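Local atomic coordinates of FTT_1639c (Francisella tularensis subsp. tularensis, PDB entry 7KZW), a protein that is of unknown function but probably spans the membrane with a helix, followed by the beta-rich C-terminal part described here. Residues A5-L10 and I114-R118; T21-G27 and E90-C96; I37-M41 and Y84-N89; N51-G55 and I75-G79; S101-K106 and R118-Y124. The protein carries 3 engineered substitutions. All blocks are in the same frame, centred on the assembly; numbering follows the deposited sequence.

From the N terminus, residues 5-10 open a loop that closes only when 114-118 comes alongside, making interaction 1 the bracket round interactions 2, 3 and 4. Interaction 2 (21-27 with 90-96) is nested within it, interaction 3 (37-41 with 84-89) within interaction 2, and interaction 4 (51-55 with 75-79) within interaction 3, a worked example of how a beta fold can be closed loop inside loop. Interaction 5 follows the inner three in series, crosses interaction 1 and shares R118 with it. Interactions 1, 2, 4 and 5 reach one mixed sheet, with strand 102-111 bonded to strand 48-58 between interactions 4 and 5; interaction 3 ties together two connecting loops and packs L85 against L91.

Interaction 1: A5-L10 and I114-R118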
# COMPACT_ATOMS: atom_id res chain seq x y z
N ALA A 5 5.96 16.89 0.59
CA ALA A 5 5.33 15.58 0.73
C ALA A 5 4.88 15.29 2.16
O ALA A 5 5.51 15.71 3.13
CB ALA A 5 6.28 14.48 0.26
N ARG A 6 3.77 14.57 2.27
CA ARG A 6 3.29 13.94 3.49
C ARG A 6 3.64 12.46 3.47
O ARG A 6 3.84 11.88 2.40
CB ARG A 6 1.76 14.03 3.52
CG ARG A 6 1.20 15.39 3.11
CD ARG A 6 -0.25 15.42 3.61
NE ARG A 6 -1.01 16.61 3.25
CZ ARG A 6 -2.23 16.85 3.74
NH1 ARG A 6 -2.78 15.98 4.58
NH2 ARG A 6 -2.88 17.96 3.40
N GLU A 7 3.66 11.81 4.63
CA GLU A 7 3.85 10.37 4.66
C GLU A 7 2.54 9.64 4.40
O GLU A 7 1.49 10.02 4.95
CB GLU A 7 4.40 9.91 6.02
CG GLU A 7 4.70 8.40 6.03
CD GLU A 7 5.46 7.88 7.24
OE1 GLU A 7 5.11 8.26 8.38
OE2 GLU A 7 6.40 7.07 7.04
N LEU A 8 2.57 8.63 3.51
CA LEU A 8 1.43 7.77 3.32
C LEU A 8 1.23 6.94 4.59
O LEU A 8 2.16 6.22 5.00
CB LEU A 8 1.73 6.88 2.11
CG LEU A 8 0.64 5.88 1.73
CD1 LEU A 8 -0.61 6.61 1.29
CD2 LEU A 8 1.14 4.93 0.61
N PRO A 9 0.09 7.06 5.28
CA PRO A 9 -0.02 6.44 6.61
C PRO A 9 -0.14 4.91 6.57
O PRO A 9 -0.66 4.33 5.62
CB PRO A 9 -1.29 7.07 7.20
CG PRO A 9 -1.50 8.33 6.37
CD PRO A 9 -1.02 8.02 5.02
N LEU A 10 0.38 4.27 7.63
CA LEU A 10 0.21 2.85 7.87
C LEU A 10 -1.08 2.68 8.68
O LEU A 10 -1.19 3.22 9.80
CB LEU A 10 1.44 2.33 8.64
CG LEU A 10 1.34 0.87 9.00
CD1 LEU A 10 1.40 -0.04 7.81
CD2 LEU A 10 2.51 0.52 9.92
N ILE A 114 -1.35 16.63 -4.19
CA ILE A 114 -0.57 16.36 -2.99
C ILE A 114 0.26 15.10 -3.23
O ILE A 114 -0.23 14.10 -3.77
CB ILE A 114 -1.45 16.18 -1.74
CG1 ILE A 114 -2.46 17.34 -1.50
CG2 ILE A 114 -0.58 15.98 -0.54
CD1 ILE A 114 -1.88 18.72 -1.33
N GLU A 115 1.48 15.07 -2.72
CA GLU A 115 2.37 13.93 -2.80
C GLU A 115 2.38 13.23 -1.45
O GLU A 115 2.51 13.89 -0.40
CB GLU A 115 3.79 14.39 -3.16
CG GLU A 115 4.80 13.31 -3.04
CD GLU A 115 6.23 13.73 -3.41
OE1 GLU A 115 6.41 14.80 -4.01
OE2 GLU A 115 7.15 12.97 -3.07
N TYR A 116 2.22 11.91 -1.47
CA TYR A 116 2.31 11.04 -0.29
C TYR A 116 3.45 10.07 -0.53
O TYR A 116 3.45 9.35 -1.55
CB TYR A 116 0.96 10.30 -0.04
CG TYR A 116 -0.17 11.29 0.05
CD1 TYR A 116 -0.83 11.76 -1.09
CD2 TYR A 116 -0.50 11.91 1.29
CE1 TYR A 116 -1.83 12.76 -1.02
CE2 TYR A 116 -1.50 12.90 1.36
CZ TYR A 116 -2.14 13.32 0.22
OH TYR A 116 -3.11 14.32 0.29
N ASP A 117 4.39 9.98 0.40
CA ASP A 117 5.57 9.14 0.24
C ASP A 117 5.62 8.07 1.31
O ASP A 117 5.20 8.30 2.46
CB ASP A 117 6.80 9.97 0.54
CG ASP A 117 7.12 10.96 -0.51
OD1 ASP A 117 6.57 10.91 -1.62
OD2 ASP A 117 7.95 11.85 -0.21
N ARG A 118 6.26 6.95 0.98
CA ARG A 118 6.60 5.98 2.04
C ARG A 118 7.87 5.28 1.59
O ARG A 118 7.91 4.72 0.50
CB ARG A 118 5.48 4.96 2.23
CG ARG A 118 5.66 4.05 3.52
CD ARG A 118 4.72 4.50 4.62
NE ARG A 118 5.21 3.96 5.87
CZ ARG A 118 4.70 4.27 7.04
NH1 ARG A 118 3.66 5.08 7.14
NH2 ARG A 118 5.25 3.72 8.13
O HOH W 1 1.91 5.92 9.49
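R6 and E7 run parallel to Y116 and D117, and three backbone bonds hold them in register: R6 N to E115 O (3.0 Å), D117 N to R6 O (2.8 Å) and L8 N to D117 O (2.9 Å). Past this point a side chain takes over. R118 bends at its second torsion (chi2 104°), which swings its guanidinium beside residues 7-10. R118 NH1 donates to L8 O at 2.9 Å, an almost straight bond of 168° with the oxygen in the guanidinium plane. The E7 carboxylate stacks on that group nearly plane to plane. E7 OE2 sits over its centre, 3.4 Å from R118 NH1, so the salt bridge is one of charge with no N-H aimed at the oxygen. L10 CB lies over the opposite face, and a water accepts from both L10 N and R118 NH1. R6 runs alongside the Y116 ring, R6 CD 3.6 Å from Y116 CE2. The pairing is the parallel junction of the mixed sheet, whose other neighbouring strands are antiparallel.

Interaction 2: T21-G27 and E90-C96; sequences TAYNMFG and ELLKLEC. Engineered in segment 21-27: M25 (natural residue Ile).
M25, an engineered selenomethionine where the natural residue is Ile, sets CG anti to its backbone N (chi1 -176°) and then bends at chi2 and chi3. These turns bring M25 CE within 3.6 Å of E90 OE2 and lay M25 SE 3.8 Å from K93 CB. K93 is extended throughout, which brings K93 CE within 3.8 Å of Y23 CB. K93 NZ then stands 5.2 Å from the centroid of the Y23 ring, a long cation-pi approach that can be at most weakly attractive. It also forms a salt bridge with E95 OE2, two residues on in the same strand, though the hydrogen bond within it is weak.

The strands are antiparallel, and their other side is largely apolar; N24 is the exception, its ND2 donating to Y23 O (3.0 Å). F26 and L94 lie side by side there, with L94 CB at the ring edge, 4.1 Å from F26 CE2, and both side chains continue onto Y105 of strand 102-111. L91 and L92 both face F26 in a classic beta bulge. F26 O accepts from L91 N at 2.8 Å, in the carbonyl plane, and from L92 N at 3.1 Å, tilted from it.

E90 OE2 is engaged by R88 in a salt bridge. The contact is thus two-sided: on the side of Y23, M25 and K93, charges are probably balanced by neighbours (K93 by E95, and E90 nearby by R88), while the other face relies mainly on hydrocarbon packing.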
# COMPACT_ATOMS: atom_id res chain seq x y z
N THR A 21 2.59 -15.58 6.31
CA THR A 21 2.27 -14.35 5.60
C THR A 21 2.32 -13.19 6.58
O THR A 21 2.19 -13.36 7.80
CB THR A 21 0.89 -14.35 5.00
OG1 THR A 21 -0.06 -14.64 6.03
CG2 THR A 21 0.78 -15.43 3.90
N ALA A 22 2.55 -12.00 6.04
CA ALA A 22 2.46 -10.78 6.83
C ALA A 22 2.07 -9.65 5.90
O ALA A 22 2.21 -9.77 4.66
CB ALA A 22 3.74 -10.47 7.62
N TYR A 23 1.59 -8.55 6.48
CA TYR A 23 1.18 -7.46 5.63
C TYR A 23 1.30 -6.13 6.34
O TYR A 23 1.35 -6.02 7.58
CB TYR A 23 -0.24 -7.65 5.10
CG TYR A 23 -1.26 -7.44 6.18
CD1 TYR A 23 -1.82 -6.18 6.39
CD2 TYR A 23 -1.64 -8.48 7.03
CE1 TYR A 23 -2.75 -5.98 7.40
CE2 TYR A 23 -2.57 -8.26 8.09
CZ TYR A 23 -3.10 -7.00 8.24
OH TYR A 23 -4.05 -6.76 9.25
N ASN A 24 1.37 -5.08 5.51
CA ASN A 24 1.17 -3.68 5.94
C ASN A 24 0.08 -3.12 5.04
O ASN A 24 0.14 -3.27 3.79
CB ASN A 24 2.42 -2.81 5.72
CG ASN A 24 3.50 -2.91 6.81
OD1 ASN A 24 4.43 -2.11 6.81
ND2 ASN A 24 3.34 -3.82 7.82
N MSE A 25 -0.92 -2.46 5.62
CA MSE A 25 -1.96 -1.79 4.85
C MSE A 25 -1.75 -0.29 4.97
O MSE A 25 -1.70 0.22 6.10
CB MSE A 25 -3.33 -2.15 5.44
CG MSE A 25 -4.50 -1.61 4.68
SE MSE A 25 -4.74 -2.45 2.97
CE MSE A 25 -5.53 -4.11 3.54
N PHE A 26 -1.63 0.39 3.83
CA PHE A 26 -1.44 1.83 3.79
C PHE A 26 -2.71 2.51 3.33
O PHE A 26 -3.40 1.99 2.42
CB PHE A 26 -0.31 2.19 2.85
CG PHE A 26 1.00 1.56 3.24
CD1 PHE A 26 1.72 2.09 4.28
CD2 PHE A 26 1.47 0.42 2.62
CE1 PHE A 26 2.93 1.52 4.68
CE2 PHE A 26 2.67 -0.16 2.99
CZ PHE A 26 3.39 0.37 4.02
N GLY A 27 -3.03 3.65 3.92
CA GLY A 27 -4.23 4.39 3.56
C GLY A 27 -4.53 5.43 4.63
O GLY A 27 -3.66 5.79 5.42
N GLU A 90 -8.44 2.36 2.18
CA GLU A 90 -7.16 1.68 1.97
C GLU A 90 -6.64 1.95 0.55
O GLU A 90 -7.42 1.93 -0.43
CB GLU A 90 -7.36 0.19 2.14
CG GLU A 90 -7.91 -0.19 3.53
CD GLU A 90 -8.39 -1.62 3.60
OE1 GLU A 90 -8.84 -2.14 2.56
OE2 GLU A 90 -8.30 -2.21 4.69
N LEU A 91 -5.33 2.24 0.44
CA LEU A 91 -4.72 2.46 -0.86
C LEU A 91 -3.91 1.24 -1.32
O LEU A 91 -3.96 0.85 -2.49
CB LEU A 91 -3.83 3.72 -0.86
CG LEU A 91 -3.38 4.08 -2.29
CD1 LEU A 91 -4.55 4.64 -3.17
CD2 LEU A 91 -2.28 5.14 -2.17
N LEU A 92 -3.05 0.70 -0.43
CA LEU A 92 -2.12 -0.34 -0.84
C LEU A 92 -2.05 -1.37 0.26
O LEU A 92 -1.83 -1.01 1.42
CB LEU A 92 -0.70 0.22 -1.00
CG LEU A 92 -0.48 1.25 -2.07
CD1 LEU A 92 1.00 1.81 -1.94
CD2 LEU A 92 -0.67 0.69 -3.49
N LYS A 93 -2.11 -2.65 -0.12
CA LYS A 93 -1.76 -3.74 0.80
C LYS A 93 -0.44 -4.34 0.36
O LYS A 93 -0.33 -4.89 -0.74
CB LYS A 93 -2.80 -4.83 0.78
CG LYS A 93 -2.52 -5.83 1.90
CD LYS A 93 -3.60 -6.93 1.83
CE LYS A 93 -3.37 -7.95 2.97
NZ LYS A 93 -4.39 -9.07 2.94
N LEU A 94 0.60 -4.23 1.18
CA LEU A 94 1.91 -4.85 0.88
C LEU A 94 1.95 -6.17 1.64
O LEU A 94 1.78 -6.18 2.86
CB LEU A 94 3.03 -3.95 1.37
CG LEU A 94 4.44 -4.53 1.18
CD1 LEU A 94 4.74 -4.89 -0.26
CD2 LEU A 94 5.44 -3.52 1.74
N GLU A 95 2.09 -7.28 0.90
CA GLU A 95 2.01 -8.62 1.49
C GLU A 95 3.34 -9.34 1.28
O GLU A 95 4.00 -9.15 0.25
CB GLU A 95 0.98 -9.49 0.72
CG GLU A 95 -0.43 -9.02 0.86
CD GLU A 95 -1.42 -9.99 0.22
OE1 GLU A 95 -1.01 -10.78 -0.67
OE2 GLU A 95 -2.58 -9.95 0.59
N CYS A 96 3.73 -10.05 2.25
CA CYS A 96 4.89 -11.02 2.07
C CYS A 96 4.47 -12.50 2.39
O CYS A 96 3.50 -12.78 3.14
CB CYS A 96 6.05 -10.58 2.96
SG CYS A 96 5.74 -10.70 4.75

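Interaction 3: I37-M41 and Y84-N89; sequences IFNIM and YLSGRN. Engineered in segment 37-41: M41 (natural residue Ile).
N39 and I40 pass alongside L85 and S86 without forming a regular strand. A single backbone bond joins the two loops, I40 N to L85 O at 2.9 Å, and just beyond it the chain folds into a type I turn from S86 to N89. N39 carries most of the polar contact. With chi1 at 66° its CG sits between the backbone N and the carbonyl carbon, and the amide works in two directions. N39 OD1 accepts from M41 N at 2.8 Å, closing an Asx turn, while N39 ND2 donates to N89 OD1 at 3.0 Å, almost straight at 173°. That oxygen lies in the amide plane of N39, yet ND2 stands well above the plane of the N89 amide, the two side chains crossing at about a right angle.

Apolar atoms fill in around them. N39 CB rests 3.6 Å from L85 CB, I40 CG2 meets Y84 CB at 3.6 Å, and SE of the engineered M41 (naturally Ile) touches G87 CA.

Three waters add bridges: one donates to I37 O and N89 OD1, another links N39 ND2 to G87 O, and a third joins F38 O and L85 N. The bond to M41 N fixes the N39 amide within its own loop and presents ND2 to N89; with I40 N to L85 O, this makes up the direct hydrogen bonding between two segments that have no strand ladder.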
# COMPACT_ATOMS: atom_id res chain seq x y z
N ILE A 37 -10.54 14.25 -1.02
CA ILE A 37 -10.12 12.90 -1.35
C ILE A 37 -11.30 11.97 -1.12
O ILE A 37 -11.83 11.91 0.00
CB ILE A 37 -8.91 12.46 -0.52
CG1 ILE A 37 -7.72 13.40 -0.78
CG2 ILE A 37 -8.58 10.99 -0.82
CD1 ILE A 37 -7.09 13.16 -2.11
N PHE A 38 -11.72 11.26 -2.16
CA PHE A 38 -12.90 10.39 -2.14
C PHE A 38 -12.52 9.00 -2.57
O PHE A 38 -11.51 8.82 -3.28
CB PHE A 38 -13.96 10.95 -3.09
CG PHE A 38 -14.39 12.33 -2.71
CD1 PHE A 38 -15.20 12.52 -1.60
CD2 PHE A 38 -13.92 13.43 -3.39
CE1 PHE A 38 -15.61 13.80 -1.21
CE2 PHE A 38 -14.30 14.72 -3.01
CZ PHE A 38 -15.16 14.90 -1.91
N ASN A 39 -13.27 8.00 -2.08
CA ASN A 39 -12.99 6.60 -2.32
C ASN A 39 -14.01 5.98 -3.27
O ASN A 39 -14.91 6.67 -3.77
CB ASN A 39 -12.85 5.84 -0.99
CG ASN A 39 -14.13 5.78 -0.20
OD1 ASN A 39 -15.16 5.47 -0.76
ND2 ASN A 39 -14.07 6.06 1.10
N ILE A 40 -13.87 4.67 -3.52
CA ILE A 40 -14.69 4.05 -4.55
C ILE A 40 -16.15 3.90 -4.16
O ILE A 40 -16.99 3.48 -4.97
CB ILE A 40 -14.09 2.72 -5.08
CG1 ILE A 40 -13.94 1.69 -3.96
CG2 ILE A 40 -12.79 3.04 -5.79
CD1 ILE A 40 -13.37 0.34 -4.50
N MSE A 41 -16.49 4.19 -2.92
CA MSE A 41 -17.92 4.19 -2.53
C MSE A 41 -18.54 5.53 -2.87
O MSE A 41 -19.76 5.62 -2.81
CB MSE A 41 -18.09 4.02 -1.03
CG MSE A 41 -17.74 2.65 -0.52
SE MSE A 41 -17.90 2.52 1.44
CE MSE A 41 -19.69 3.14 1.27
N TYR A 84 -7.02 3.53 -6.61
CA TYR A 84 -8.15 4.18 -5.98
C TYR A 84 -8.28 3.68 -4.57
O TYR A 84 -7.94 2.55 -4.26
CB TYR A 84 -9.43 3.84 -6.75
CG TYR A 84 -9.40 4.39 -8.16
CD1 TYR A 84 -8.85 3.66 -9.20
CD2 TYR A 84 -9.87 5.66 -8.42
CE1 TYR A 84 -8.79 4.19 -10.50
CE2 TYR A 84 -9.78 6.22 -9.70
CZ TYR A 84 -9.28 5.44 -10.71
OH TYR A 84 -9.21 5.95 -12.01
N LEU A 85 -8.83 4.52 -3.69
CA LEU A 85 -9.04 4.12 -2.32
C LEU A 85 -10.24 3.17 -2.20
O LEU A 85 -11.30 3.43 -2.79
CB LEU A 85 -9.34 5.35 -1.48
CG LEU A 85 -8.15 6.28 -1.24
CD1 LEU A 85 -8.65 7.55 -0.57
CD2 LEU A 85 -7.10 5.58 -0.34
N SER A 86 -10.08 2.13 -1.39
CA SER A 86 -11.23 1.26 -1.10
C SER A 86 -12.24 2.00 -0.24
O SER A 86 -12.02 3.12 0.25
CB SER A 86 -10.78 0.02 -0.33
OG SER A 86 -10.48 0.38 1.03
N GLY A 87 -13.36 1.34 0.02
CA GLY A 87 -14.36 1.98 0.84
C GLY A 87 -13.95 2.22 2.28
O GLY A 87 -14.57 3.07 2.96
N ARG A 88 -12.94 1.52 2.77
CA ARG A 88 -12.34 1.75 4.08
C ARG A 88 -11.10 2.60 3.97
O ARG A 88 -10.24 2.58 4.86
CB ARG A 88 -12.03 0.43 4.77
CG ARG A 88 -13.25 -0.35 5.20
CD ARG A 88 -12.89 -1.49 6.16
NE ARG A 88 -11.68 -2.21 5.77
CZ ARG A 88 -11.71 -3.36 5.09
NH1 ARG A 88 -12.89 -3.87 4.77
NH2 ARG A 88 -10.59 -3.99 4.74
N ASN A 89 -10.96 3.32 2.85
CA ASN A 89 -9.86 4.26 2.63
C ASN A 89 -8.49 3.61 2.64
O ASN A 89 -7.48 4.22 3.02
CB ASN A 89 -9.96 5.48 3.56
CG ASN A 89 -11.17 6.27 3.25
OD1 ASN A 89 -11.36 6.71 2.14
ND2 ASN A 89 -12.06 6.40 4.24
O HOH W 2 -12.50 9.31 1.58
O HOH W 3 -9.99 6.94 -4.61
O HOH W 4 -16.33 5.28 2.90

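Interaction 4: N51-G55 and I75-G79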
# COMPACT_ATOMS: atom_id res chain seq x y z
N ASN A 51 3.93 5.95 -8.28
CA ASN A 51 5.18 5.38 -8.73
C ASN A 51 5.77 4.59 -7.57
O ASN A 51 5.91 5.12 -6.46
CB ASN A 51 6.18 6.51 -9.01
CG ASN A 51 6.02 7.10 -10.36
OD1 ASN A 51 5.43 8.20 -10.50
ND2 ASN A 51 6.58 6.41 -11.35
N ILE A 52 6.10 3.33 -7.79
CA ILE A 52 6.82 2.59 -6.77
C ILE A 52 8.16 2.11 -7.32
O ILE A 52 8.36 2.00 -8.54
CB ILE A 52 6.03 1.41 -6.24
CG1 ILE A 52 6.03 0.29 -7.27
CG2 ILE A 52 4.64 1.86 -5.88
CD1 ILE A 52 5.65 -1.04 -6.66
N TYR A 53 9.10 1.96 -6.38
CA TYR A 53 10.47 1.58 -6.71
C TYR A 53 10.78 0.43 -5.79
O TYR A 53 10.48 0.51 -4.59
CB TYR A 53 11.43 2.77 -6.45
CG TYR A 53 11.01 4.02 -7.17
CD1 TYR A 53 10.04 4.89 -6.58
CD2 TYR A 53 11.46 4.28 -8.44
CE1 TYR A 53 9.59 6.02 -7.25
CE2 TYR A 53 10.98 5.41 -9.13
CZ TYR A 53 10.05 6.25 -8.50
OH TYR A 53 9.64 7.38 -9.22
N VAL A 54 11.35 -0.66 -6.32
CA VAL A 54 11.57 -1.86 -5.53
C VAL A 54 13.01 -2.29 -5.71
O VAL A 54 13.52 -2.33 -6.86
CB VAL A 54 10.61 -2.99 -5.94
CG1 VAL A 54 10.89 -4.31 -5.24
CG2 VAL A 54 9.10 -2.58 -5.74
N GLY A 55 13.69 -2.59 -4.61
CA GLY A 55 15.03 -3.16 -4.63
C GLY A 55 14.93 -4.65 -4.35
O GLY A 55 14.35 -5.40 -5.15
N ILE A 75 1.54 -5.52 -8.06
CA ILE A 75 2.84 -5.12 -8.63
C ILE A 75 3.94 -5.59 -7.69
O ILE A 75 3.78 -5.57 -6.46
CB ILE A 75 2.88 -3.61 -8.90
CG1 ILE A 75 4.22 -3.20 -9.58
CG2 ILE A 75 2.60 -2.79 -7.65
CD1 ILE A 75 4.09 -1.75 -10.16
N THR A 76 5.04 -6.03 -8.28
CA THR A 76 6.14 -6.62 -7.53
C THR A 76 7.48 -5.95 -7.82
O THR A 76 8.50 -6.39 -7.28
CB THR A 76 6.29 -8.10 -7.81
OG1 THR A 76 6.61 -8.28 -9.20
CG2 THR A 76 5.00 -8.82 -7.48
N GLN A 77 7.50 -4.95 -8.69
CA GLN A 77 8.77 -4.39 -9.17
C GLN A 77 8.50 -2.92 -9.45
O GLN A 77 7.36 -2.47 -9.45
CB GLN A 77 9.21 -5.10 -10.45
CG GLN A 77 8.15 -4.95 -11.55
CD GLN A 77 8.50 -5.70 -12.86
OE1 GLN A 77 9.05 -6.80 -12.83
NE2 GLN A 77 8.16 -5.10 -13.99
N THR A 78 9.57 -2.15 -9.65
CA THR A 78 9.43 -0.73 -9.93
C THR A 78 8.48 -0.52 -11.09
O THR A 78 8.57 -1.20 -12.12
CB THR A 78 10.83 -0.21 -10.32
OG1 THR A 78 11.71 -0.42 -9.20
CG2 THR A 78 10.83 1.25 -10.73
N GLY A 79 7.60 0.45 -10.94
CA GLY A 79 6.67 0.75 -12.02
C GLY A 79 5.68 1.79 -11.55
O GLY A 79 5.66 2.21 -10.40
O HOH W 5 12.15 -3.56 -9.13
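T78 leans against Y53 and V54 just where an antiparallel beta bridge, I52 with G79, starts the pairing of strand 48-58 with the edge strand 79-83. The bridge has both of its backbone bonds, I52 N to G79 O at 2.9 Å and G79 N to I52 O at 3.0 Å. One step further on, a threonine hydroxyl stands in for a carbonyl. T78 holds CG2 anti to the backbone N and OG1 beside it (chi1 -61°), which aims the hydroxyl at the V54 amide and the methyl at the Y53 ring. OG1 accepts from V54 N, whereas T78 CG2 comes obliquely to the ring, 3.8 Å from Y53 CD2.

Unlike Y53, which points away from 75-79, V54 points toward it, into the curve of the loop. V54 CG2 rests on the backbone of Q77, 3.8 Å from Q77 C, and V54 CG1 lies equally far from T76 O. Deeper in, I52 and I75 reach toward each other tip to tip, with I52 CD1 3.7 Å from I75 CG2; I52 was modelled in two conformers, so this touch is somewhat doubtful. F62 and F81, on neighbouring strands, also pack on both isoleucines.

Outside the pair, N57 ND2 donates to T76 O, and Y53 bonds through its backbone to K106 of strand 102-111. A water donates to V54 O and accepts from T78 N, linking the two backbones beside the hydroxyl. The bond to the threonine hydroxyl is close to straight: V54 N to T78 OG1, 2.9 Å, with 165° at the hydrogen.

Interaction 5: S101-K106 and R118-Y124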
# COMPACT_ATOMS: atom_id res chain seq x y z
N SER A 101 10.81 -14.04 3.25
CA SER A 101 10.29 -12.94 2.43
C SER A 101 10.77 -11.60 2.97
O SER A 101 10.91 -11.38 4.19
CB SER A 101 8.76 -13.00 2.36
OG SER A 101 8.23 -12.93 3.67
N ASN A 102 11.03 -10.68 2.05
CA ASN A 102 11.62 -9.39 2.39
C ASN A 102 11.52 -8.49 1.19
O ASN A 102 11.80 -8.93 0.07
CB ASN A 102 13.08 -9.66 2.72
CG ASN A 102 13.87 -8.38 2.99
OD1 ASN A 102 13.63 -7.74 3.99
ND2 ASN A 102 14.80 -8.03 2.10
N ILE A 103 11.21 -7.21 1.44
CA ILE A 103 11.19 -6.24 0.35
C ILE A 103 11.65 -4.87 0.88
O ILE A 103 11.23 -4.41 1.95
CB ILE A 103 9.78 -6.15 -0.28
CG1 ILE A 103 9.80 -5.15 -1.44
CG2 ILE A 103 8.68 -5.77 0.77
CD1 ILE A 103 8.50 -5.14 -2.25
N ASP A 104 12.46 -4.19 0.09
CA ASP A 104 12.74 -2.76 0.28
C ASP A 104 12.07 -1.96 -0.84
O ASP A 104 12.18 -2.29 -2.02
CB ASP A 104 14.23 -2.50 0.14
CG ASP A 104 15.03 -3.17 1.21
OD1 ASP A 104 14.67 -3.05 2.42
OD2 ASP A 104 16.10 -3.77 0.93
N TYR A 105 11.36 -0.89 -0.46
CA TYR A 105 10.53 -0.20 -1.45
C TYR A 105 10.48 1.30 -1.14
O TYR A 105 10.85 1.76 -0.04
CB TYR A 105 9.07 -0.74 -1.41
CG TYR A 105 8.44 -0.52 -0.07
CD1 TYR A 105 7.79 0.69 0.24
CD2 TYR A 105 8.50 -1.48 0.91
CE1 TYR A 105 7.28 0.90 1.49
CE2 TYR A 105 7.94 -1.28 2.16
CZ TYR A 105 7.33 -0.06 2.44
OH TYR A 105 6.77 0.25 3.65
N LYS A 106 10.06 2.04 -2.18
CA LYS A 106 9.73 3.47 -2.04
C LYS A 106 8.43 3.67 -2.83
O LYS A 106 8.31 3.20 -3.95
CB LYS A 106 10.82 4.37 -2.60
CG LYS A 106 10.44 5.86 -2.55
CD LYS A 106 11.66 6.73 -3.01
CE LYS A 106 11.42 8.25 -2.85
NZ LYS A 106 11.49 8.70 -1.43
N ARG A 118 6.26 6.95 0.98
CA ARG A 118 6.60 5.98 2.04
C ARG A 118 7.87 5.28 1.59
O ARG A 118 7.91 4.72 0.50
CB ARG A 118 5.48 4.96 2.23
CG ARG A 118 5.66 4.05 3.52
CD ARG A 118 4.72 4.50 4.62
NE ARG A 118 5.21 3.96 5.87
CZ ARG A 118 4.70 4.27 7.04
NH1 ARG A 118 3.66 5.08 7.14
NH2 ARG A 118 5.25 3.72 8.13
N VAL A 119 8.89 5.26 2.45
CA VAL A 119 10.08 4.44 2.24
C VAL A 119 10.09 3.38 3.36
O VAL A 119 9.84 3.72 4.52
CB VAL A 119 11.34 5.29 2.28
CG1 VAL A 119 12.56 4.44 2.10
CG2 VAL A 119 11.27 6.39 1.21
N GLY A 120 10.37 2.15 3.00
CA GLY A 120 10.27 1.18 4.06
C GLY A 120 10.70 -0.21 3.63
O GLY A 120 11.26 -0.41 2.55
N ASN A 121 10.54 -1.14 4.56
CA ASN A 121 10.86 -2.55 4.38
C ASN A 121 9.74 -3.36 5.02
O ASN A 121 9.17 -2.95 6.03
CB ASN A 121 12.18 -2.88 5.14
CG ASN A 121 12.46 -4.33 5.24
OD1 ASN A 121 11.97 -5.01 6.16
ND2 ASN A 121 13.22 -4.87 4.28
N LEU A 122 9.44 -4.51 4.43
CA LEU A 122 8.61 -5.51 5.11
C LEU A 122 9.31 -6.85 4.99
O LEU A 122 9.84 -7.19 3.92
CB LEU A 122 7.27 -5.62 4.39
CG LEU A 122 6.24 -6.54 5.02
CD1 LEU A 122 5.91 -6.17 6.42
CD2 LEU A 122 4.94 -6.54 4.13
N SER A 123 9.29 -7.60 6.10
CA SER A 123 9.74 -8.98 6.04
C SER A 123 8.90 -9.81 6.98
O SER A 123 8.40 -9.31 7.99
CB SER A 123 11.22 -9.18 6.44
OG SER A 123 11.37 -8.88 7.82
N TYR A 124 8.72 -11.09 6.64
CA TYR A 124 7.97 -11.94 7.54
C TYR A 124 8.66 -12.01 8.90
O TYR A 124 8.00 -11.98 9.96
CB TYR A 124 7.77 -13.35 6.95
CG TYR A 124 7.05 -14.22 7.93
CD1 TYR A 124 5.66 -14.19 8.06
CD2 TYR A 124 7.79 -15.04 8.77
CE1 TYR A 124 5.01 -14.95 9.01
CE2 TYR A 124 7.13 -15.80 9.77
CZ TYR A 124 5.75 -15.73 9.86
OH TYR A 124 5.11 -16.51 10.83
O HOH W 6 6.65 -1.89 5.27
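N121 ND2 is satisfied twice from the facing strand, donating to N102 OD1 at 2.9 Å and to D104 OD1 at 3.0 Å. Both oxygens lie close to the N121 amide plane, with angles of 170° and 167° at the hydrogens, whereas D104 OD1 is approached from above its own carboxylate plane. Alongside this clasp the hairpin ladder pairs I103 with L122 and Y105 with G120, each through two backbone bonds. Y105 sets its CG between the backbone N and the carbonyl carbon (chi1 61°), which turns the ring over G120, with G120 CA 4.0 Å from the Y105 ring centroid in a CH-pi contact. The hydroxyl donates to a water 2.7 Å from Y105 OH, and that water donates in turn to N121 O at 2.8 Å. At the far end Y124 N makes a weak bond to S101 O, while S123 OG caps V126 N of the following helix. Two bonds fix the N121 amide, and its N-H may partly offset the negative charge of D104, which lies close to D56.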